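Local coordinates for catechol 2,3-dioxygenase (Rhodococcus sp. dk17, PDB 2WL9) that cleaves the aromatic ring of catechols with dioxygen, as an iron-dependent type I extradiol dioxygenase of aromatic hydrocarbon catabolism, at the interface of chains A and B. Sequence-based numbering; all coordinates share one arbitrary frame. Chains: chain A/B, Catechol 2,3-dioxygenase.

The interface of chains A and B. Residues chain A 47, 68, 121-122, 124; chain B 275-276.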
# COMPACT_ATOMS: atom_id res chain seq x y z
N ARG A 47 4.57 -6.43 27.74
CA ARG A 47 5.74 -5.67 28.18
C ARG A 47 5.67 -5.15 29.63
O ARG A 47 6.69 -5.08 30.32
CB ARG A 47 5.94 -4.47 27.26
CG ARG A 47 6.92 -4.63 26.11
CD ARG A 47 7.31 -3.21 25.61
NE ARG A 47 6.16 -2.31 25.73
CZ ARG A 47 6.21 -0.99 25.87
NH1 ARG A 47 7.36 -0.33 25.91
NH2 ARG A 47 5.07 -0.32 25.98
N ARG A 68 -6.02 3.78 33.11
CA ARG A 68 -4.86 4.57 32.71
C ARG A 68 -5.20 5.92 32.06
O ARG A 68 -6.15 6.03 31.29
CB ARG A 68 -3.99 3.75 31.76
CG ARG A 68 -2.62 4.36 31.46
CD ARG A 68 -2.00 3.66 30.25
NE ARG A 68 -0.59 4.00 30.08
CZ ARG A 68 0.17 3.56 29.09
NH1 ARG A 68 -0.34 2.76 28.16
NH2 ARG A 68 1.45 3.92 29.01
N GLY A 121 1.85 6.22 33.86
CA GLY A 121 3.22 5.72 33.96
C GLY A 121 3.37 4.32 34.53
O GLY A 121 3.98 4.14 35.59
N PRO A 122 2.83 3.31 33.83
CA PRO A 122 3.07 1.93 34.27
C PRO A 122 4.54 1.57 34.17
O PRO A 122 5.24 2.08 33.27
CB PRO A 122 2.29 1.10 33.26
CG PRO A 122 2.25 1.95 32.03
CD PRO A 122 2.06 3.34 32.56
N VAL A 124 7.25 -0.71 32.91
CA VAL A 124 7.40 -1.60 31.77
C VAL A 124 8.75 -2.31 31.89
O VAL A 124 9.79 -1.67 32.12
CB VAL A 124 7.28 -0.80 30.44
CG1 VAL A 124 7.34 -1.71 29.22
CG2 VAL A 124 5.99 0.00 30.42
N GLN B 275 2.48 7.88 28.93
CA GLN B 275 3.66 7.84 29.79
C GLN B 275 3.96 6.44 30.30
O GLN B 275 3.07 5.72 30.74
CB GLN B 275 3.46 8.81 30.96
CG GLN B 275 4.70 9.12 31.78
CD GLN B 275 5.81 9.74 30.95
OE1 GLN B 275 5.57 10.60 30.09
NE2 GLN B 275 7.03 9.30 31.21
N GLU B 276 5.24 6.06 30.24
CA GLU B 276 5.74 4.77 30.71
C GLU B 276 6.97 5.02 31.58
O GLU B 276 7.63 6.05 31.44
CB GLU B 276 6.18 3.89 29.52
CG GLU B 276 5.06 3.27 28.69
CD GLU B 276 5.58 2.50 27.47
OE1 GLU B 276 6.80 2.25 27.35
OE2 GLU B 276 4.75 2.12 26.62
O HOH W 1 0.30 6.40 31.37
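A:Arg47 and B:Glu276 meet in an end-on, two-nitrogen salt bridge between subunits of a type I extradiol dioxygenase of the vicinal oxygen chelate family, in a patch of an assembly holding eight copies; whether that assembly is the biological one the structure alone does not show. A:Arg47 NH2 lies 2.5 Å from carboxylate oxygen OE2 of B:Glu276, a very short bond that is nearly straight (161° at H). A:Arg47 NH1 donates to B:Glu276 OE1 at 3.0 Å along a more bent path. The pairing is not coplanar: the two flat groups are turned 54° apart, and while OE2 sits at the guanidinium edge, NH2 reaches it from above the carboxylate plane; OE1 is met on its syn side, though tilted from the carboxylate plane. A bend at chi3 (-35°) of A:Arg47 turns its end toward the glutamate, whose chain runs extended beyond CG.

An arginine can read a partner's main chain as well as its acid side chain. A:Arg68, extended from CG to NE, donates NH2 to the carbonyl O of B:Gln275 at 3.0 Å; the oxygen lies in the guanidinium plane, but the nitrogen stands well above the carbonyl plane. B:Gln275 O also lies 2.9 Å from water 1, which links A:Arg68 NE and the backbone N of A:Gly121, so direct and bridged bonds converge on one carbonyl.

In a slight apolar contact, A:Val124 CG2 touches B:Glu276 CG at 3.8 Å, while CG1 lies against one guanidinium face of A:Arg47, toward its rim, and may steady that group.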